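Local atomic coordinates of ferric-chelate reductase (NAD(P)H) (Archaeoglobus fulgidus, PDB entry 1I0R), a protein that catalyses the NAD(P)H-dependent reduction of chelated ferric iron, releasing ferrous iron, and binds FMN or FAD as cofactor in a homodimer. Residues 11-16 / 145-150; 22-27 / 84-89; 107-112 / 137-142; 116-121 / 130-135. All blocks are in the same frame, centred on the assembly; numbering follows the deposited sequence.

In the fold
All four contacts belong to the flavin reductase-like fold, a six-stranded antiparallel barrel, and illustrate how loops and helices pack on one barrel sheet (contacts 1 and 2) and how its strands pair (contacts 3 and 4). Contacts 3 and 4 are two places on a single hairpin, strands 109-122 and 126-138, with centres 21 Å apart. Contacts 1 and 2 are linked by neighbouring strands: Val16 N lies 2.8 Å from Gln27 O, probably as a hydrogen bond, although the contact centres are 20 Å apart. Contact 2 holds Gln27, Ser84 and Lys89 of the FMN site, and contact 1 holds Tyr147 to Tyr150 of the NADP(+) site. Contacts 1, 3 and 4 also touch the second subunit.

Contact 1: 11-16 / 145-150; sequences YGLYIV and LTYADY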
# COMPACT_ATOMS: atom_id res chain seq x y z
N TYR B 11 2.26 -5.52 -1.03
CA TYR B 11 3.04 -4.33 -1.36
C TYR B 11 3.80 -4.51 -2.67
O TYR B 11 3.96 -5.62 -3.17
CB TYR B 11 4.14 -4.06 -0.32
CG TYR B 11 3.71 -3.95 1.12
CD1 TYR B 11 3.46 -5.10 1.89
CD2 TYR B 11 3.56 -2.71 1.72
CE1 TYR B 11 3.06 -5.00 3.22
CE2 TYR B 11 3.16 -2.58 3.04
CZ TYR B 11 2.90 -3.73 3.79
OH TYR B 11 2.42 -3.65 5.07
N GLY B 12 4.25 -3.38 -3.21
CA GLY B 12 5.10 -3.43 -4.40
C GLY B 12 6.55 -3.32 -3.89
O GLY B 12 6.80 -3.46 -2.70
N LEU B 13 7.50 -3.15 -4.81
CA LEU B 13 8.92 -2.93 -4.42
C LEU B 13 9.38 -1.74 -5.27
O LEU B 13 9.19 -1.69 -6.48
CB LEU B 13 9.80 -4.16 -4.67
CG LEU B 13 11.04 -4.09 -3.77
CD1 LEU B 13 10.63 -4.24 -2.28
CD2 LEU B 13 12.02 -5.20 -4.16
N TYR B 14 9.98 -0.76 -4.59
CA TYR B 14 10.35 0.50 -5.22
C TYR B 14 11.68 1.03 -4.75
O TYR B 14 12.23 0.58 -3.76
CB TYR B 14 9.31 1.58 -4.82
CG TYR B 14 7.85 1.14 -4.86
CD1 TYR B 14 7.26 0.49 -3.77
CD2 TYR B 14 7.10 1.34 -6.00
CE1 TYR B 14 5.93 0.04 -3.84
CE2 TYR B 14 5.78 0.91 -6.08
CZ TYR B 14 5.20 0.26 -5.00
OH TYR B 14 3.90 -0.20 -5.15
N ILE B 15 12.19 1.99 -5.52
CA ILE B 15 13.36 2.73 -5.10
C ILE B 15 12.76 4.11 -4.84
O ILE B 15 12.05 4.66 -5.71
CB ILE B 15 14.42 2.94 -6.21
CG1 ILE B 15 14.89 1.63 -6.82
CG2 ILE B 15 15.60 3.71 -5.58
CD1 ILE B 15 15.97 1.86 -7.91
N VAL B 16 13.01 4.66 -3.66
CA VAL B 16 12.54 6.02 -3.33
C VAL B 16 13.79 6.89 -3.31
O VAL B 16 14.77 6.58 -2.62
CB VAL B 16 11.81 6.07 -1.95
CG1 VAL B 16 11.42 7.51 -1.61
CG2 VAL B 16 10.53 5.19 -2.01
N LEU B 145 7.46 -5.95 -9.95
CA LEU B 145 7.94 -6.83 -8.89
C LEU B 145 7.16 -6.52 -7.61
O LEU B 145 7.13 -5.39 -7.15
CB LEU B 145 9.44 -6.58 -8.64
CG LEU B 145 10.12 -7.34 -7.49
CD1 LEU B 145 10.02 -8.85 -7.76
CD2 LEU B 145 11.59 -6.91 -7.34
N THR B 146 6.49 -7.52 -7.05
CA THR B 146 5.76 -7.30 -5.80
C THR B 146 6.68 -7.68 -4.66
O THR B 146 7.69 -8.36 -4.86
CB THR B 146 4.49 -8.16 -5.70
OG1 THR B 146 4.86 -9.54 -5.59
CG2 THR B 146 3.63 -7.97 -6.94
N TYR B 147 6.36 -7.22 -3.45
CA TYR B 147 7.17 -7.53 -2.28
C TYR B 147 7.16 -9.03 -1.99
O TYR B 147 8.20 -9.61 -1.64
CB TYR B 147 6.65 -6.75 -1.06
CG TYR B 147 7.37 -7.02 0.23
CD1 TYR B 147 8.69 -6.63 0.41
CD2 TYR B 147 6.72 -7.65 1.30
CE1 TYR B 147 9.35 -6.85 1.63
CE2 TYR B 147 7.37 -7.87 2.52
CZ TYR B 147 8.68 -7.47 2.68
OH TYR B 147 9.32 -7.64 3.89
N ALA B 148 6.00 -9.67 -2.15
CA ALA B 148 5.90 -11.09 -1.91
C ALA B 148 6.77 -11.84 -2.92
O ALA B 148 7.40 -12.84 -2.55
CB ALA B 148 4.44 -11.54 -2.02
N ASP B 149 6.81 -11.36 -4.16
CA ASP B 149 7.63 -11.97 -5.23
C ASP B 149 9.08 -11.92 -4.80
O ASP B 149 9.79 -12.92 -4.83
CB ASP B 149 7.53 -11.17 -6.55
CG ASP B 149 6.22 -11.34 -7.28
OD1 ASP B 149 5.84 -10.41 -8.04
OD2 ASP B 149 5.58 -12.41 -7.13
N TYR B 150 9.52 -10.73 -4.41
CA TYR B 150 10.89 -10.52 -3.98
C TYR B 150 11.28 -11.51 -2.89
O TYR B 150 12.34 -12.13 -2.94
CB TYR B 150 11.05 -9.08 -3.46
CG TYR B 150 12.36 -8.81 -2.79
CD1 TYR B 150 13.55 -8.71 -3.52
CD2 TYR B 150 12.43 -8.69 -1.40
CE1 TYR B 150 14.77 -8.52 -2.89
CE2 TYR B 150 13.64 -8.49 -0.76
CZ TYR B 150 14.80 -8.41 -1.51
OH TYR B 150 15.99 -8.18 -0.85
O HOH W 1 3.27 -8.31 -1.69
O HOH W 2 6.90 -2.91 -7.87
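Tyr11 and Tyr147 lie side by side and point the same way, Tyr11 CB 3.8 Å from Tyr147 CB. Their rings are turned to 77° and meet obliquely, CD1 of Tyr11 near CD2 of Tyr147. The backbones of the same two residues join as well: Tyr147 N gives an almost straight bond to Tyr11 O (2.9 Å), coming from above the carbonyl plane. Leu13 meets three side chains. Its CD1 sits at the edge of the Tyr147 ring, while CD2 packs 3.6 Å from Leu145 CD2 and makes an off-centre CH-pi contact with the Tyr150 ring, 4.3 Å from its centroid. With CG anti to the backbone N (chi1 -157°), the Leu13 branch point is set among these neighbours. Segment 145-150 leads into helix 147-155, which carries NADP(+)-binding residues, with Thr146 as its N-cap. A capping box of Thr146 and Asp149 closes the first turn: Thr146 N donates to Asp149 OD1 at 3.1 Å. Strand 14-20 of the barrel begins just beyond Leu13. A water bridges Leu13 N and Leu145 O, supplementing a weak direct bond, whereas the buried Gly12 O has no polar partner. Tyr11 OH reaches into the dimer interface, hydrogen-bonded to Gln34 N of the second subunit.

Contact 2: 22-27 / 84-89; sequences GRKCGQ and SSEFEK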
# COMPACT_ATOMS: atom_id res chain seq x y z
N GLY B 22 23.27 18.81 -2.31
CA GLY B 22 24.01 18.36 -3.48
C GLY B 22 24.41 16.89 -3.44
O GLY B 22 25.39 16.50 -4.08
N ARG B 23 23.66 16.08 -2.70
CA ARG B 23 23.94 14.66 -2.60
C ARG B 23 22.70 13.83 -2.89
O ARG B 23 21.68 13.99 -2.21
CB ARG B 23 24.46 14.32 -1.21
CG ARG B 23 24.75 12.85 -1.00
CD ARG B 23 25.44 12.59 0.33
NE ARG B 23 26.74 13.25 0.42
CZ ARG B 23 26.93 14.53 0.75
NH1 ARG B 23 25.89 15.32 1.02
NH2 ARG B 23 28.16 15.03 0.81
N LYS B 24 22.79 12.96 -3.89
CA LYS B 24 21.68 12.09 -4.27
C LYS B 24 21.53 11.00 -3.22
O LYS B 24 22.53 10.51 -2.69
CB LYS B 24 21.95 11.42 -5.63
CG LYS B 24 22.06 12.40 -6.81
CD LYS B 24 22.21 11.69 -8.16
CE LYS B 24 23.50 10.86 -8.28
NZ LYS B 24 24.73 11.67 -8.19
N CYS B 25 20.28 10.62 -2.92
CA CYS B 25 20.00 9.57 -1.94
C CYS B 25 18.93 8.64 -2.51
O CYS B 25 18.15 9.04 -3.37
CB CYS B 25 19.46 10.14 -0.64
SG CYS B 25 20.59 11.19 0.33
N GLY B 26 18.93 7.40 -2.05
CA GLY B 26 17.91 6.48 -2.53
C GLY B 26 17.87 5.25 -1.64
O GLY B 26 18.88 4.87 -1.07
N GLN B 27 16.69 4.65 -1.50
CA GLN B 27 16.57 3.45 -0.69
C GLN B 27 15.46 2.58 -1.26
O GLN B 27 14.56 3.07 -1.95
CB GLN B 27 16.20 3.79 0.76
CG GLN B 27 14.79 4.32 0.92
CD GLN B 27 14.28 4.30 2.36
OE1 GLN B 27 14.52 5.23 3.13
NE2 GLN B 27 13.56 3.23 2.73
N SER B 84 26.74 3.29 2.67
CA SER B 84 27.34 3.28 1.34
C SER B 84 27.42 4.73 0.84
O SER B 84 26.63 5.57 1.26
CB SER B 84 26.50 2.44 0.38
OG SER B 84 25.20 2.99 0.22
N SER B 85 28.36 5.00 -0.05
CA SER B 85 28.53 6.34 -0.59
C SER B 85 27.57 6.62 -1.74
O SER B 85 27.00 5.70 -2.33
CB SER B 85 29.96 6.54 -1.09
OG SER B 85 30.24 5.69 -2.18
N GLU B 86 27.39 7.90 -2.06
CA GLU B 86 26.51 8.29 -3.15
C GLU B 86 27.05 7.67 -4.44
O GLU B 86 26.29 7.31 -5.34
CB GLU B 86 26.47 9.81 -3.27
CG GLU B 86 25.91 10.34 -4.58
CD GLU B 86 25.88 11.86 -4.62
OE1 GLU B 86 26.73 12.49 -3.97
OE2 GLU B 86 25.00 12.42 -5.31
N PHE B 87 28.37 7.53 -4.52
CA PHE B 87 29.01 6.95 -5.69
C PHE B 87 28.73 5.45 -5.79
O PHE B 87 28.43 4.94 -6.86
CB PHE B 87 30.52 7.19 -5.65
CG PHE B 87 31.25 6.67 -6.85
CD1 PHE B 87 31.25 7.39 -8.04
CD2 PHE B 87 31.91 5.44 -6.81
CE1 PHE B 87 31.91 6.89 -9.17
CE2 PHE B 87 32.56 4.94 -7.93
CZ PHE B 87 32.56 5.67 -9.11
N GLU B 88 28.85 4.75 -4.66
CA GLU B 88 28.61 3.32 -4.65
C GLU B 88 27.19 3.03 -5.11
O GLU B 88 26.95 2.07 -5.84
CB GLU B 88 28.82 2.74 -3.24
CG GLU B 88 30.26 2.83 -2.73
CD GLU B 88 30.42 2.34 -1.30
OE1 GLU B 88 29.80 2.94 -0.38
OE2 GLU B 88 31.16 1.36 -1.08
N LYS B 89 26.25 3.87 -4.69
CA LYS B 89 24.85 3.69 -5.05
C LYS B 89 24.46 4.04 -6.48
O LYS B 89 23.80 3.25 -7.15
CB LYS B 89 23.94 4.48 -4.10
CG LYS B 89 23.60 3.75 -2.81
CD LYS B 89 22.60 4.54 -2.00
CE LYS B 89 22.20 3.78 -0.75
NZ LYS B 89 21.32 4.60 0.12
O HOH W 3 21.11 7.10 -0.01
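Glu86 leans from its helix toward Arg23 and Lys24, and its side chain can be followed outward atom by atom. CB of Glu86 lies 4.0 Å from Lys24 O and also near Arg23 CG. CG, anti to the backbone N (chi1 164°), passes Lys24 O and the lysine ammonium, and the extended chain carries Glu86 CD to within 3.4 Å of Lys24 N. At the tip the two oxygens divide. OE1 rests against Arg23 CG, with the guanidinium near enough only for a longer-range attraction between charges. Glu86 OE2 is gripped twice from opposite faces of the carboxylate, 2.7 Å from Lys24 N. The second grip is a salt bridge, Lys24 NZ to Glu86 OE2 at 3.0 Å; the lysine chain, bent at chi3 and chi4, curls back to make this possible. Glu86 stands in the first turn of helix 86-90, whose start is closed by a capping box of Ser85 and Glu88. The contact joins this helix to barrel strand 23-37, and the two segments carry the FMN-binding residues Gln27, Ser84 and Lys89. One turn on, Lys89 reaches out with an extended chain, and Lys89 NZ meets Gly26 O at 2.7 Å, nearly along the C=O axis. A water links the same NZ to Gly26 N.

Contact 3: 107-112 / 137-142; sequences QHAVAV and EVLKDA
Val112 and Leu139 cross at about a right angle at the apolar centre, with Val112 CG1 3.8 Å from Leu139 CD1. That same CD1 also meets Ala109 CB, so one methyl touches two side chains of the facing segment. Beside them Val112 CG2, standing between the backbone N and the carbonyl carbon (CG1 at chi1 -71°), presses 3.3 Å from Glu137 CG, the two side chains running the same way from a hydrogen-bonded antiparallel pair. The Val110 methyls touch backbone oxygens instead: both rest near Ala142 O, and CG1 also lies against Lys140 O. Around this apolar part the backbones of the barrel hairpin, strands 109-122 and 126-138, are joined by a reciprocal pair of N-H...O bonds between Val112 and Glu137. Ala111 and Val138 form the next, non-hydrogen-bonded pair, and the chain turns a corner at Val110. There Val110 O accepts both Leu139 N at 2.8 Å and Lys140 N at 3.3 Å, the two donors approaching from the same face of the carbonyl plane. Farther out, Lys140 lays its CD against Ala109 O. The two hydrogen bonds accepted by Val110 O probably hold the two segments together where regular strand pairing ends, while the Glu137 carboxylate is engaged by Lys96 beyond the hairpin, and the Lys140 ammonium only weakly, at long range, by Glu68.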
# COMPACT_ATOMS: atom_id res chain seq x y z
N GLN B 107 16.54 2.92 -14.60
CA GLN B 107 17.02 1.55 -14.80
C GLN B 107 16.14 0.55 -14.06
O GLN B 107 15.89 0.71 -12.87
CB GLN B 107 18.46 1.40 -14.33
CG GLN B 107 19.16 0.21 -14.98
CD GLN B 107 20.64 0.17 -14.63
OE1 GLN B 107 21.25 1.20 -14.37
NE2 GLN B 107 21.21 -1.04 -14.63
N HIS B 108 15.70 -0.48 -14.78
CA HIS B 108 14.84 -1.54 -14.24
C HIS B 108 13.49 -1.03 -13.74
O HIS B 108 12.82 -1.72 -12.97
CB HIS B 108 15.55 -2.28 -13.12
CG HIS B 108 16.81 -2.97 -13.57
ND1 HIS B 108 16.81 -3.93 -14.55
CD2 HIS B 108 18.10 -2.77 -13.23
CE1 HIS B 108 18.05 -4.30 -14.80
NE2 HIS B 108 18.86 -3.60 -14.01
N ALA B 109 13.09 0.14 -14.21
CA ALA B 109 11.82 0.72 -13.77
C ALA B 109 10.73 0.63 -14.81
O ALA B 109 10.93 0.98 -15.98
CB ALA B 109 12.03 2.17 -13.36
N VAL B 110 9.55 0.18 -14.38
CA VAL B 110 8.42 0.07 -15.27
C VAL B 110 7.81 1.48 -15.39
O VAL B 110 7.24 1.84 -16.41
CB VAL B 110 7.37 -0.93 -14.71
CG1 VAL B 110 6.13 -0.97 -15.63
CG2 VAL B 110 8.00 -2.32 -14.58
N ALA B 111 7.97 2.28 -14.33
CA ALA B 111 7.47 3.64 -14.30
C ALA B 111 8.21 4.47 -13.25
O ALA B 111 8.84 3.91 -12.34
CB ALA B 111 5.96 3.66 -13.97
N VAL B 112 8.17 5.79 -13.39
CA VAL B 112 8.76 6.71 -12.43
C VAL B 112 7.76 7.80 -12.12
O VAL B 112 6.98 8.21 -12.99
CB VAL B 112 10.10 7.35 -12.93
CG1 VAL B 112 11.19 6.29 -12.94
CG2 VAL B 112 9.93 7.97 -14.32
N GLU B 137 5.66 8.86 -15.58
CA GLU B 137 5.73 8.26 -16.90
C GLU B 137 5.92 6.75 -16.86
O GLU B 137 6.54 6.20 -15.93
CB GLU B 137 6.87 8.90 -17.69
CG GLU B 137 8.26 8.73 -17.10
CD GLU B 137 9.30 9.58 -17.84
OE1 GLU B 137 9.72 10.64 -17.30
OE2 GLU B 137 9.67 9.20 -18.97
N VAL B 138 5.34 6.07 -17.85
CA VAL B 138 5.48 4.63 -17.96
C VAL B 138 6.69 4.48 -18.87
O VAL B 138 6.74 5.09 -19.93
CB VAL B 138 4.25 3.98 -18.60
CG1 VAL B 138 4.51 2.49 -18.79
CG2 VAL B 138 3.02 4.19 -17.71
N LEU B 139 7.66 3.67 -18.45
CA LEU B 139 8.90 3.49 -19.21
C LEU B 139 9.04 2.16 -19.93
O LEU B 139 9.73 2.06 -20.95
CB LEU B 139 10.10 3.64 -18.27
CG LEU B 139 10.16 4.91 -17.43
CD1 LEU B 139 11.27 4.78 -16.40
CD2 LEU B 139 10.37 6.12 -18.33
N LYS B 140 8.41 1.13 -19.38
CA LYS B 140 8.51 -0.21 -19.96
C LYS B 140 7.20 -0.95 -19.90
O LYS B 140 6.32 -0.66 -19.09
CB LYS B 140 9.55 -1.04 -19.21
CG LYS B 140 10.92 -0.40 -19.04
CD LYS B 140 11.72 -1.12 -17.94
CE LYS B 140 11.97 -2.59 -18.25
NZ LYS B 140 13.12 -2.81 -19.19
N ASP B 141 7.11 -1.96 -20.76
CA ASP B 141 5.96 -2.83 -20.90
C ASP B 141 6.01 -3.96 -19.86
O ASP B 141 5.04 -4.69 -19.69
CB ASP B 141 5.99 -3.39 -22.33
CG ASP B 141 4.85 -4.32 -22.62
OD1 ASP B 141 4.73 -5.37 -21.94
OD2 ASP B 141 4.07 -4.02 -23.55
N ALA B 142 7.12 -4.07 -19.15
CA ALA B 142 7.33 -5.13 -18.16
C ALA B 142 6.39 -5.25 -16.96
O ALA B 142 5.76 -4.28 -16.55
CB ALA B 142 8.76 -5.06 -17.65

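Contact 4: 116-121 / 130-135; sequences KVVKEC and VGEAVD
Val118 packs its two methyls against Val130 and Glu132, crossing the glutamate side chain at about a right angle: Val118 CG2 comes 4.1 Å from Val130 CG1 and closer still to Val130 O, while Val118 CG1 lies 3.9 Å from Glu132 CB. Val118 stands in a classic beta bulge of the hairpin of strands 109-122 and 126-138, part of the barrel sheet. Val118 and Lys119 both face Val130, and the register shifts by one residue between Val117 and Lys119. At the bulge Val130 O receives two N-H groups, a nearly straight bond from Val118 N at 2.8 Å and a weak one from Lys119 N at 3.3 Å. Val130 N returns a bond to Lys119 O. On the other side of the bulge, Lys116 and Glu132 form a hydrogen-bonded pair, and between the two lies the non-hydrogen-bonded pair of Val117 and Gly131, Val117 CA 4.1 Å from Gly131 CA. The short strand segments run antiparallel at 144°.

Side chains extend the contact outward. With CG between the backbone N and the carbonyl carbon (chi1 64°), Lys116 brings that atom to Val134 CG1, the two side chains crossing at about a right angle. The ammonium of Lys116 and the carboxylate of Glu132 are near each other without touching, so any attraction between them is probably longer-range. Val130 also packs on Val123 of the second subunit, and Cys121 meets its own counterpart there. On the hairpin itself, Gly131 CA lies only 3.2 Å from Lys116 O, a CA-H...O contact beside the bond from Glu132 N to that same oxygen.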
# COMPACT_ATOMS: atom_id res chain seq x y z
N LYS B 116 6.16 16.49 -4.96
CA LYS B 116 6.61 17.52 -4.02
C LYS B 116 5.83 17.25 -2.72
O LYS B 116 4.62 17.01 -2.77
CB LYS B 116 6.33 18.95 -4.52
CG LYS B 116 4.85 19.30 -4.67
CD LYS B 116 4.63 20.79 -4.92
CE LYS B 116 3.13 21.15 -4.75
NZ LYS B 116 2.83 22.60 -5.04
N VAL B 117 6.53 17.25 -1.60
CA VAL B 117 5.91 17.00 -0.29
C VAL B 117 4.95 18.11 0.11
O VAL B 117 5.33 19.30 0.16
CB VAL B 117 6.97 16.84 0.84
CG1 VAL B 117 6.25 16.66 2.22
CG2 VAL B 117 7.88 15.65 0.53
N VAL B 118 3.72 17.73 0.44
CA VAL B 118 2.72 18.71 0.86
C VAL B 118 2.29 18.48 2.30
O VAL B 118 1.60 19.31 2.87
CB VAL B 118 1.47 18.68 -0.05
CG1 VAL B 118 1.84 19.18 -1.46
CG2 VAL B 118 0.90 17.27 -0.11
N LYS B 119 2.68 17.35 2.88
CA LYS B 119 2.34 17.07 4.27
C LYS B 119 3.20 15.96 4.82
O LYS B 119 3.64 15.07 4.07
CB LYS B 119 0.86 16.66 4.41
CG LYS B 119 0.36 16.59 5.86
CD LYS B 119 -1.08 16.11 5.92
CE LYS B 119 -1.61 15.99 7.36
NZ LYS B 119 -1.84 17.31 8.02
N GLU B 120 3.46 16.02 6.11
CA GLU B 120 4.23 14.99 6.78
C GLU B 120 3.39 14.47 7.94
O GLU B 120 2.83 15.25 8.70
CB GLU B 120 5.55 15.53 7.30
CG GLU B 120 6.57 15.84 6.23
CD GLU B 120 7.88 16.38 6.82
OE1 GLU B 120 8.02 16.34 8.06
OE2 GLU B 120 8.75 16.83 6.04
N CYS B 121 3.31 13.15 8.04
CA CYS B 121 2.54 12.48 9.08
C CYS B 121 3.56 11.70 9.91
O CYS B 121 4.04 10.66 9.49
CB CYS B 121 1.55 11.54 8.41
SG CYS B 121 0.46 10.63 9.51
N VAL B 130 3.54 12.79 2.41
CA VAL B 130 2.48 12.86 1.41
C VAL B 130 2.95 13.81 0.32
O VAL B 130 3.19 14.99 0.57
CB VAL B 130 1.18 13.39 2.02
CG1 VAL B 130 0.08 13.43 0.92
CG2 VAL B 130 0.73 12.45 3.15
N GLY B 131 3.10 13.28 -0.88
CA GLY B 131 3.53 14.13 -1.97
C GLY B 131 2.52 14.33 -3.07
O GLY B 131 1.77 13.41 -3.43
N GLU B 132 2.49 15.52 -3.64
CA GLU B 132 1.59 15.77 -4.75
C GLU B 132 2.40 15.40 -6.00
O GLU B 132 3.51 15.89 -6.17
CB GLU B 132 1.18 17.24 -4.78
CG GLU B 132 0.08 17.51 -5.78
CD GLU B 132 -0.46 18.94 -5.71
OE1 GLU B 132 -0.77 19.44 -4.60
OE2 GLU B 132 -0.59 19.56 -6.79
N ALA B 133 1.87 14.53 -6.84
CA ALA B 133 2.58 14.11 -8.05
C ALA B 133 2.72 15.27 -9.03
O ALA B 133 1.74 15.95 -9.34
CB ALA B 133 1.85 12.93 -8.72
N VAL B 134 3.94 15.51 -9.50
CA VAL B 134 4.16 16.61 -10.46
C VAL B 134 4.54 16.10 -11.85
O VAL B 134 4.49 16.85 -12.82
CB VAL B 134 5.20 17.62 -9.94
CG1 VAL B 134 4.61 18.35 -8.73
CG2 VAL B 134 6.50 16.92 -9.57
N ASP B 135 4.96 14.84 -11.94
CA ASP B 135 5.25 14.19 -13.22
C ASP B 135 5.19 12.69 -13.00
O ASP B 135 5.33 12.22 -11.86
CB ASP B 135 6.63 14.56 -13.79
CG ASP B 135 6.73 14.25 -15.30
OD1 ASP B 135 7.86 14.31 -15.85
OD2 ASP B 135 5.69 13.96 -15.95